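PDB 4K2P: T-lymphoma invasion and metastasis-inducing protein 1 from Homo sapiens, which probably acts as a guanine-nucleotide exchange factor for Rac, with a PH and coiled-coil module that probably binds phosphoinositides and partner proteins such as Par-3. Local coordinates for residues 14-19 / 39-44; 48-53 / 67-72; 146-151 / 183-188. The protein carries 5 engineered substitutions. All coordinates share one frame; numbering follows the deposited sequence.

Contact 1 (14-19 / 39-44); sequences LAVKNF and YWVSLK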
loop_
_atom_site.group_PDB
_atom_site.type_symbol
_atom_site.label_atom_id
_atom_site.label_comp_id
_atom_site.label_asym_id
_atom_site.label_seq_id
_atom_site.Cartn_x
_atom_site.Cartn_y
_atom_site.Cartn_z
ATOM N N LEU A 14 4.245 -2.709 20.008
ATOM C CA LEU A 14 3.886 -3.625 18.934
ATOM C C LEU A 14 4.968 -4.665 18.727
ATOM O O LEU A 14 6.152 -4.370 18.889
ATOM C CB LEU A 14 3.682 -2.868 17.622
ATOM C CG LEU A 14 2.565 -1.828 17.578
ATOM C CD1 LEU A 14 2.653 -0.990 16.294
ATOM C CD2 LEU A 14 1.215 -2.509 17.699
ATOM N N ALA A 15 4.561 -5.881 18.369
ATOM C CA ALA A 15 5.488 -6.860 17.818
ATOM C C ALA A 15 5.618 -6.539 16.332
ATOM O O ALA A 15 4.639 -6.162 15.696
ATOM C CB ALA A 15 4.995 -8.276 18.036
ATOM N N VAL A 16 6.822 -6.674 15.788
ATOM C CA VAL A 16 7.128 -6.205 14.434
ATOM C C VAL A 16 8.018 -7.208 13.720
ATOM O O VAL A 16 8.882 -7.839 14.333
ATOM C CB VAL A 16 7.827 -4.835 14.445
ATOM C CG1 VAL A 16 8.025 -4.320 13.019
ATOM C CG2 VAL A 16 7.014 -3.824 15.267
ATOM N N LYS A 17 7.796 -7.347 12.417
ATOM C CA LYS A 17 8.499 -8.316 11.600
ATOM C C LYS A 17 8.597 -7.777 10.174
ATOM O O LYS A 17 7.578 -7.432 9.598
ATOM C CB LYS A 17 7.729 -9.630 11.642
ATOM C CG LYS A 17 8.335 -10.799 10.950
ATOM C CD LYS A 17 7.482 -12.005 11.269
ATOM C CE LYS A 17 7.998 -13.250 10.625
ATOM N NZ LYS A 17 7.675 -14.437 11.458
ATOM N N ASN A 18 9.792 -7.687 9.602
ATOM C CA ASN A 18 9.899 -7.345 8.179
ATOM C C ASN A 18 9.261 -8.431 7.319
ATOM O O ASN A 18 9.416 -9.613 7.596
ATOM C CB ASN A 18 11.350 -7.132 7.771
ATOM C CG ASN A 18 11.982 -5.954 8.481
ATOM O OD1 ASN A 18 11.298 -5.022 8.885
ATOM N ND2 ASN A 18 13.297 -5.978 8.603
ATOM N N PHE A 19 8.547 -8.022 6.278
ATOM C CA PHE A 19 7.709 -8.935 5.511
ATOM C C PHE A 19 8.120 -9.018 4.031
ATOM O O PHE A 19 8.411 -10.103 3.524
ATOM C CB PHE A 19 6.248 -8.507 5.642
ATOM C CG PHE A 19 5.279 -9.459 5.010
ATOM C CD1 PHE A 19 5.376 -10.821 5.244
ATOM C CD2 PHE A 19 4.255 -8.994 4.206
ATOM C CE1 PHE A 19 4.487 -11.702 4.666
ATOM C CE2 PHE A 19 3.362 -9.867 3.631
ATOM C CZ PHE A 19 3.476 -11.224 3.859
ATOM N N TYR A 39 8.807 -3.428 19.841
ATOM C CA TYR A 39 9.237 -2.043 19.858
ATOM C C TYR A 39 8.133 -1.186 20.433
ATOM O O TYR A 39 6.966 -1.541 20.366
ATOM C CB TYR A 39 9.549 -1.535 18.453
ATOM C CG TYR A 39 10.727 -2.159 17.770
ATOM C CD1 TYR A 39 12.012 -1.724 18.035
ATOM C CD2 TYR A 39 10.553 -3.159 16.821
ATOM C CE1 TYR A 39 13.100 -2.279 17.391
ATOM C CE2 TYR A 39 11.631 -3.717 16.171
ATOM C CZ TYR A 39 12.902 -3.274 16.460
ATOM O OH TYR A 39 13.982 -3.831 15.817
ATOM N N TRP A 40 8.510 -0.056 20.999
ATOM C CA TRP A 40 7.590 1.056 21.144
ATOM C C TRP A 40 7.553 1.794 19.801
ATOM O O TRP A 40 8.563 2.294 19.329
ATOM C CB TRP A 40 8.028 1.987 22.264
ATOM C CG TRP A 40 7.060 3.084 22.525
ATOM C CD1 TRP A 40 7.183 4.392 22.158
ATOM C CD2 TRP A 40 5.807 2.972 23.202
ATOM N NE1 TRP A 40 6.087 5.101 22.576
ATOM C CE2 TRP A 40 5.226 4.252 23.217
ATOM C CE3 TRP A 40 5.120 1.912 23.801
ATOM C CZ2 TRP A 40 3.989 4.503 23.806
ATOM C CZ3 TRP A 40 3.893 2.162 24.381
ATOM C CH2 TRP A 40 3.338 3.445 24.381
ATOM N N VAL A 41 6.392 1.831 19.175
ATOM C CA VAL A 41 6.253 2.413 17.849
ATOM C C VAL A 41 5.473 3.703 17.962
ATOM O O VAL A 41 4.399 3.723 18.536
ATOM C CB VAL A 41 5.554 1.442 16.882
ATOM C CG1 VAL A 41 5.373 2.079 15.495
ATOM C CG2 VAL A 41 6.358 0.162 16.779
ATOM N N SER A 42 6.015 4.771 17.383
ATOM C CA SER A 42 5.447 6.098 17.502
ATOM C C SER A 42 5.314 6.759 16.133
ATOM O O SER A 42 6.289 6.950 15.422
ATOM C CB SER A 42 6.317 6.955 18.418
ATOM O OG SER A 42 5.766 8.242 18.590
ATOM N N LEU A 43 4.088 7.119 15.790
ATOM C CA LEU A 43 3.775 7.786 14.540
ATOM C C LEU A 43 3.829 9.290 14.726
ATOM O O LEU A 43 2.963 9.864 15.375
ATOM C CB LEU A 43 2.382 7.363 14.071
ATOM C CG LEU A 43 1.817 8.034 12.823
ATOM C CD1 LEU A 43 2.654 7.683 11.606
ATOM C CD2 LEU A 43 0.362 7.626 12.623
ATOM N N LYS A 44 4.838 9.928 14.146
ATOM C CA LYS A 44 4.930 11.384 14.146
ATOM C C LYS A 44 5.078 11.843 12.708
ATOM O O LYS A 44 5.960 11.379 11.988
ATOM C CB LYS A 44 6.109 11.868 14.998
#

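Contact 2 (48-53 / 67-72); sequences LFFYES and HAVWVE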
loop_
_atom_site.group_PDB
_atom_site.type_symbol
_atom_site.label_atom_id
_atom_site.label_comp_id
_atom_site.label_asym_id
_atom_site.label_seq_id
_atom_site.Cartn_x
_atom_site.Cartn_y
_atom_site.Cartn_z
ATOM N N LEU A 48 7.029 6.324 11.080
ATOM C CA LEU A 48 6.983 5.445 12.228
ATOM C C LEU A 48 8.376 5.331 12.821
ATOM O O LEU A 48 9.300 4.901 12.148
ATOM C CB LEU A 48 6.465 4.050 11.846
ATOM C CG LEU A 48 4.987 3.915 11.500
ATOM C CD1 LEU A 48 4.718 2.513 10.968
ATOM C CD2 LEU A 48 4.117 4.203 12.691
ATOM N N PHE A 49 8.517 5.732 14.078
ATOM C CA PHE A 49 9.767 5.616 14.813
ATOM C C PHE A 49 9.706 4.416 15.745
ATOM O O PHE A 49 8.726 4.217 16.458
ATOM C CB PHE A 49 10.037 6.894 15.605
ATOM C CG PHE A 49 10.231 8.103 14.744
ATOM C CD1 PHE A 49 11.476 8.409 14.233
ATOM C CD2 PHE A 49 9.162 8.922 14.430
ATOM C CE1 PHE A 49 11.663 9.521 13.430
ATOM C CE2 PHE A 49 9.340 10.043 13.626
ATOM C CZ PHE A 49 10.590 10.337 13.124
ATOM N N PHE A 50 10.775 3.633 15.744
ATOM C CA PHE A 50 10.843 2.400 16.516
ATOM C C PHE A 50 11.870 2.553 17.618
ATOM O O PHE A 50 13.032 2.834 17.345
ATOM C CB PHE A 50 11.201 1.223 15.607
ATOM C CG PHE A 50 10.181 0.950 14.541
ATOM C CD1 PHE A 50 10.021 1.811 13.480
ATOM C CD2 PHE A 50 9.396 -0.181 14.594
ATOM C CE1 PHE A 50 9.080 1.557 12.501
ATOM C CE2 PHE A 50 8.455 -0.439 13.614
ATOM C CZ PHE A 50 8.301 0.429 12.569
ATOM N N TYR A 51 11.425 2.374 18.862
ATOM C CA TYR A 51 12.261 2.542 20.050
ATOM C C TYR A 51 12.388 1.213 20.794
ATOM O O TYR A 51 11.421 0.453 20.869
ATOM C CB TYR A 51 11.664 3.576 21.007
ATOM C CG TYR A 51 11.476 4.986 20.471
ATOM C CD1 TYR A 51 10.337 5.335 19.753
ATOM C CD2 TYR A 51 12.408 5.983 20.740
ATOM C CE1 TYR A 51 10.155 6.629 19.285
ATOM C CE2 TYR A 51 12.229 7.271 20.281
ATOM C CZ TYR A 51 11.102 7.590 19.561
ATOM O OH TYR A 51 10.928 8.875 19.103
ATOM N N GLU A 52 13.571 0.920 21.325
ATOM C CA GLU A 52 13.744 -0.211 22.234
ATOM C C GLU A 52 13.747 0.246 23.681
ATOM O O GLU A 52 14.292 1.302 24.011
ATOM C CB GLU A 52 15.043 -0.962 21.938
ATOM C CG GLU A 52 15.023 -1.745 20.631
ATOM C CD GLU A 52 16.300 -2.539 20.398
ATOM O OE1 GLU A 52 17.224 -2.464 21.241
ATOM O OE2 GLU A 52 16.378 -3.241 19.368
ATOM N N SER A 53 13.141 -0.560 24.544
ATOM C CA SER A 53 13.178 -0.313 25.982
ATOM C C SER A 53 14.534 -0.676 26.574
ATOM O O SER A 53 15.111 -1.697 26.207
ATOM C CB SER A 53 12.076 -1.111 26.680
ATOM O OG SER A 53 12.055 -0.834 28.061
ATOM N N HIS A 67 15.419 2.912 14.574
ATOM C CA HIS A 67 15.245 3.205 13.158
ATOM C C HIS A 67 13.870 3.808 12.888
ATOM O O HIS A 67 13.050 3.945 13.793
ATOM C CB HIS A 67 15.476 1.950 12.320
ATOM C CG HIS A 67 14.766 0.742 12.838
ATOM N ND1 HIS A 67 15.314 -0.079 13.801
ATOM C CD2 HIS A 67 13.560 0.212 12.530
ATOM C CE1 HIS A 67 14.474 -1.062 14.065
ATOM N NE2 HIS A 67 13.401 -0.908 13.309
ATOM N N ALA A 68 13.636 4.176 11.636
ATOM C CA ALA A 68 12.405 4.843 11.238
ATOM C C ALA A 68 11.948 4.354 9.869
ATOM O O ALA A 68 12.767 4.072 8.999
ATOM C CB ALA A 68 12.610 6.349 11.224
ATOM N N VAL A 69 10.637 4.244 9.697
ATOM C CA VAL A 69 10.043 3.831 8.437
ATOM C C VAL A 69 9.152 4.951 7.938
ATOM O O VAL A 69 8.218 5.363 8.615
ATOM C CB VAL A 69 9.220 2.530 8.581
ATOM C CG1 VAL A 69 8.615 2.129 7.244
ATOM C CG2 VAL A 69 10.092 1.401 9.130
ATOM N N TRP A 70 9.459 5.433 6.745
ATOM C CA TRP A 70 8.679 6.470 6.082
ATOM C C TRP A 70 7.420 5.863 5.481
ATOM O O TRP A 70 7.510 4.942 4.683
ATOM C CB TRP A 70 9.535 7.127 5.005
ATOM C CG TRP A 70 8.915 8.295 4.308
ATOM C CD1 TRP A 70 8.345 9.398 4.880
ATOM C CD2 TRP A 70 8.824 8.483 2.893
ATOM N NE1 TRP A 70 7.901 10.256 3.903
ATOM C CE2 TRP A 70 8.184 9.718 2.676
ATOM C CE3 TRP A 70 9.221 7.721 1.787
ATOM C CZ2 TRP A 70 7.926 10.209 1.399
ATOM C CZ3 TRP A 70 8.964 8.209 0.522
ATOM C CH2 TRP A 70 8.325 9.443 0.337
ATOM N N VAL A 71 6.251 6.379 5.849
ATOM C CA VAL A 71 4.996 5.719 5.495
ATOM C C VAL A 71 4.061 6.587 4.662
ATOM O O VAL A 71 2.877 6.271 4.550
ATOM C CB VAL A 71 4.227 5.256 6.761
ATOM C CG1 VAL A 71 5.101 4.331 7.592
ATOM C CG2 VAL A 71 3.763 6.430 7.591
ATOM N N GLU A 72 4.581 7.657 4.062
ATOM C CA GLU A 72 3.786 8.441 3.115
ATOM C C GLU A 72 3.306 7.515 2.008
ATOM O O GLU A 72 4.055 6.662 1.552
ATOM C CB GLU A 72 4.589 9.604 2.510
ATOM C CG GLU A 72 4.404 10.936 3.224
ATOM C CD GLU A 72 5.118 12.109 2.547
ATOM O OE1 GLU A 72 5.177 12.164 1.299
ATOM O OE2 GLU A 72 5.623 12.986 3.278
#

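Contact 3 (146-151 / 183-188); sequences QKIDMD and QNLEQF. With CA (calcium ion), chain E.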
loop_
_atom_site.group_PDB
_atom_site.type_symbol
_atom_site.label_atom_id
_atom_site.label_comp_id
_atom_site.label_asym_id
_atom_site.label_seq_id
_atom_site.Cartn_x
_atom_site.Cartn_y
_atom_site.Cartn_z
ATOM N N GLN A 146 -11.676 8.681 -13.810
ATOM C CA GLN A 146 -11.677 9.186 -15.180
ATOM C C GLN A 146 -10.525 8.565 -15.972
ATOM O O GLN A 146 -10.696 8.173 -17.127
ATOM C CB GLN A 146 -11.568 10.718 -15.202
ATOM C CG GLN A 146 -12.850 11.446 -14.815
ATOM C CD GLN A 146 -12.653 12.949 -14.623
ATOM O OE1 GLN A 146 -11.580 13.411 -14.223
ATOM N NE2 GLN A 146 -13.693 13.720 -14.927
ATOM N N LYS A 147 -9.363 8.446 -15.336
ATOM C CA LYS A 147 -8.185 7.874 -15.974
ATOM C C LYS A 147 -8.374 6.391 -16.244
ATOM O O LYS A 147 -7.913 5.879 -17.262
ATOM C CB LYS A 147 -6.936 8.098 -15.112
ATOM C CG LYS A 147 -6.380 9.514 -15.227
ATOM C CD LYS A 147 -5.079 9.729 -14.466
ATOM C CE LYS A 147 -5.288 9.783 -12.973
ATOM N NZ LYS A 147 -4.054 10.231 -12.250
ATOM N N ILE A 148 -9.074 5.714 -15.343
ATOM C CA ILE A 148 -9.330 4.293 -15.487
ATOM C C ILE A 148 -10.290 4.068 -16.646
ATOM O O ILE A 148 -10.120 3.139 -17.428
ATOM C CB ILE A 148 -9.909 3.690 -14.185
ATOM C CG1 ILE A 148 -8.816 3.594 -13.124
ATOM C CG2 ILE A 148 -10.508 2.311 -14.422
ATOM C CD1 ILE A 148 -9.347 3.389 -11.705
ATOM N N ASP A 149 -11.309 4.907 -16.734
ATOM C CA ASP A 149 -12.302 4.780 -17.782
ATOM C C ASP A 149 -11.640 4.912 -19.156
ATOM O O ASP A 149 -11.889 4.117 -20.063
ATOM C CB ASP A 149 -13.395 5.837 -17.612
ATOM C CG ASP A 149 -14.520 5.675 -18.618
ATOM O OD1 ASP A 149 -15.079 4.559 -18.714
ATOM O OD2 ASP A 149 -14.838 6.661 -19.317
ATOM N N MET A 150 -10.772 5.908 -19.279
ATOM C CA MET A 150 -10.096 6.209 -20.532
ATOM C C MET A 150 -9.173 5.058 -20.942
ATOM O O MET A 150 -9.254 4.573 -22.069
ATOM C CB MET A 150 -9.316 7.527 -20.405
ATOM C CG MET A 150 -8.508 7.914 -21.636
ATOM S SD MET A 150 -9.519 8.020 -23.130
ATOM C CE MET A 150 -10.549 9.428 -22.735
ATOM N N ASP A 151 -8.324 4.590 -20.029
ATOM C CA ASP A 151 -7.369 3.542 -20.388
ATOM C C ASP A 151 -8.056 2.195 -20.624
ATOM O O ASP A 151 -7.562 1.379 -21.405
ATOM C CB ASP A 151 -6.289 3.403 -19.314
ATOM C CG ASP A 151 -5.133 4.361 -19.528
ATOM O OD1 ASP A 151 -5.326 5.380 -20.231
ATOM O OD2 ASP A 151 -4.038 4.106 -18.978
ATOM N N GLN A 183 -0.865 -2.343 -17.362
ATOM C CA GLN A 183 -0.021 -1.926 -16.261
ATOM C C GLN A 183 -0.489 -0.598 -15.651
ATOM O O GLN A 183 -0.458 -0.423 -14.428
ATOM C CB GLN A 183 1.419 -1.833 -16.753
ATOM C CG GLN A 183 2.454 -1.866 -15.663
ATOM C CD GLN A 183 3.685 -2.653 -16.059
ATOM O OE1 GLN A 183 4.790 -2.115 -16.110
ATOM N NE2 GLN A 183 3.501 -3.939 -16.336
ATOM N N ASN A 184 -0.927 0.326 -16.506
ATOM C CA ASN A 184 -1.446 1.615 -16.059
ATOM C C ASN A 184 -2.657 1.407 -15.181
ATOM O O ASN A 184 -2.839 2.095 -14.184
ATOM C CB ASN A 184 -1.840 2.513 -17.232
ATOM C CG ASN A 184 -0.651 3.040 -17.998
ATOM O OD1 ASN A 184 0.489 2.905 -17.574
ATOM N ND2 ASN A 184 -0.919 3.666 -19.134
ATOM N N LEU A 185 -3.493 0.456 -15.581
ATOM C CA LEU A 185 -4.746 0.192 -14.897
ATOM C C LEU A 185 -4.488 -0.458 -13.534
ATOM O O LEU A 185 -5.208 -0.188 -12.582
ATOM C CB LEU A 185 -5.651 -0.676 -15.778
ATOM C CG LEU A 185 -6.273 0.094 -16.942
ATOM C CD1 LEU A 185 -6.874 -0.840 -17.984
ATOM C CD2 LEU A 185 -7.333 1.054 -16.439
ATOM N N GLU A 186 -3.449 -1.279 -13.435
ATOM C CA GLU A 186 -3.038 -1.827 -12.148
ATOM C C GLU A 186 -2.651 -0.720 -11.186
ATOM O O GLU A 186 -3.025 -0.745 -10.015
ATOM C CB GLU A 186 -1.853 -2.767 -12.290
ATOM C CG GLU A 186 -2.181 -4.147 -12.782
ATOM C CD GLU A 186 -0.949 -5.031 -12.780
ATOM O OE1 GLU A 186 0.094 -4.587 -13.304
ATOM O OE2 GLU A 186 -1.004 -6.144 -12.223
ATOM N N GLN A 187 -1.887 0.238 -11.699
ATOM C CA GLN A 187 -1.401 1.367 -10.919
ATOM C C GLN A 187 -2.566 2.242 -10.477
ATOM O O GLN A 187 -2.624 2.667 -9.325
ATOM C CB GLN A 187 -0.397 2.172 -11.745
ATOM C CG GLN A 187 0.102 3.479 -11.123
ATOM C CD GLN A 187 1.041 3.260 -9.955
ATOM O OE1 GLN A 187 2.201 2.886 -10.141
ATOM N NE2 GLN A 187 0.552 3.510 -8.742
ATOM N N PHE A 188 -3.502 2.488 -11.388
ATOM C CA PHE A 188 -4.631 3.364 -11.121
ATOM C C PHE A 188 -5.563 2.747 -10.082
ATOM O O PHE A 188 -6.076 3.453 -9.215
ATOM C CB PHE A 188 -5.433 3.657 -12.396
ATOM C CG PHE A 188 -4.737 4.554 -13.389
ATOM C CD1 PHE A 188 -3.780 5.474 -12.991
ATOM C CD2 PHE A 188 -5.068 4.492 -14.731
ATOM C CE1 PHE A 188 -3.157 6.298 -13.919
ATOM C CE2 PHE A 188 -4.444 5.311 -15.657
ATOM C CZ PHE A 188 -3.492 6.218 -15.244
HETATM CA CA CA E . 2.729 3.138 -17.048
HETATM O O HOH W 1 4.224 4.738 -15.972
HETATM O O HOH W 2 2.588 0.989 -18.075
HETATM O O HOH W 3 4.636 2.996 -18.545
HETATM O O HOH W 4 1.718 2.932 -14.840
HETATM O O HOH W 5 1.951 5.226 -18.067
#

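Contact 1 (14-19 / 39-44)
L14 pairs with Y39 where strands 10-23 and 37-44 come together as antiparallel neighbours in the curled sheet of the PH domain. The pair is of the hydrogen-bonded kind: L14 N donates to Y39 O over 3.0 Å with an angle of 171° at the hydrogen, and Y39 N returns an equally long bond to L14 O. Beyond this point the two six-residue segments splay apart, their directions differing by 93°, so the rest of the contact is made by side chains lying in the angle between them. The L14 side chain crosses that of V41 at about a right angle. Its CG lies beside the backbone N and anti to the carbonyl carbon (chi1 -62°), and from there CD1 meets V41 CB at 3.8 Å and V41 CG2 at 3.9 Å. V16, two residues on, points its CB toward strand 37-44 and crosses the Y39 side chain at about a right angle. Its CG2 branch sits close to the plane of the Y39 ring, at the edge, 3.9 Å from Y39 CD2, and approaches V41 CG2 more loosely at 4.3 Å. All four side chains are buried, and the contact between them is wholly apolar. The divergence of the two strands after their single bridge here fits the strongly curled sheet of a PH domain. W112 of helix 106-128 packs against both L14 and V41, F101 of strand 98-102 covers L14 and V16, and F50 of strand 47-51 reaches V16 and V41 within the same core.

Contact 2 (48-53 / 67-72)
The rings of F50 and H67 lie nearly parallel, the planes 19° apart, but slid so far that they barely overlap. Strands 47-51 and 67-70 are here consecutive antiparallel strands of the PH-domain sheet, continuing the meander from strand 37-44. It is F50 CB, rather than the ring, that lies over one face of the imidazole, 3.8 Å above its plane and offset toward the rim, a CH-pi contact. At the edge of the phenyl ring, near its plane, are H67 O and A68 CA. H67 CG lies between its own backbone N and carbonyl carbon (chi1 47°), on the side toward F50 CB, and Y39 meets the imidazole edge-to-face. Further along the F50 ring, CE1 touches V69 CG2 at 3.5 Å, while the ring also packs against V41 and F101. An alanine here would keep CB over the imidazole but would probably leave a gap beside V69 CG2, V41 and F101 where the ring had been. F49 projects from the other face of the sheet, as does A68, and its CD1 lies 3.8 Å from A68 CB. On the F50 side, toward the far end, L48 crosses V71 at about a right angle, with CD1 3.9 Å from V71 CG1; L91 lies against both. Backbone bonds hold the strands in register: L48 and V69 exchange a reciprocal pair, and F50 N donates to H67 O. L48 O has a second neighbour besides the N-H of V69, for A68 CA makes a C-H...O contact with it at 3.2 Å.

Contact 3 (146-151 / 183-188)
F188 fits against K147, I148 and D151 where helices 133-161 and 168-203 run antiparallel as a helical hairpin, the local axes 9.8 Å apart at 161°. The tight part is mostly apolar. I148 and F188 slide past each other in opposite directions, bringing I148 CG1 to 3.5 Å from F188 CB. L185 CD2 meets I148 on another side, 3.6 Å from its carbonyl O and 4.0 Å from CG2. D151 CB leans on the same L185 methyl. At the edge of this packed part lies a polar pair: D151, itself buried and with OD2 also against F188 CE2, receives N184 ND2 in a rather long hydrogen bond of 3.2 Å. The donor reaches OD2 nearly along the C-O bond, and OD2 lies close to the amide plane.

The solvent side is looser. There the exposed K147 runs out over the F188 ring, its CB 3.8 Å above one face while N184 O, one turn back on the same helix as F188, lies over the other. K147 CD continues across the ring to F188 CZ, and the lysine then bends at chi3 (-73°). The other end of the N184 amide, OD1, binds a calcium ion at 2.3 Å; five waters complete its six ligands. With one protein ligand, this is more consistent with an ion picked up at the surface than with a built binding site. The amide is held from both ends, which fixes its flip. The ion would be expected to draw electrons toward OD1 and make the N-H groups somewhat stronger donors, favouring a charged carboxylate on D151.

How the contacts relate
From the N terminus, contact 1 closes first, bringing strand 37-44 back to strand 10-23 across 19 intervening residues. Contact 2 follows, closing a 13-residue connection without helix or strand. The two touch, because 39-44 and 48-53 belong to successive, neighbouring strands: S42 O and W40 O probably accept hydrogen bonds from F49 N and Y51 N. Together they build one continuous part of the PH-domain sheet. After helix 106-128, contact 3 joins two long helices of the coiled-coil region, the chain between its segments being mostly helical. Its centre is about 33 Å from that of contact 2. All three contacts lie in series; none nests or crosses.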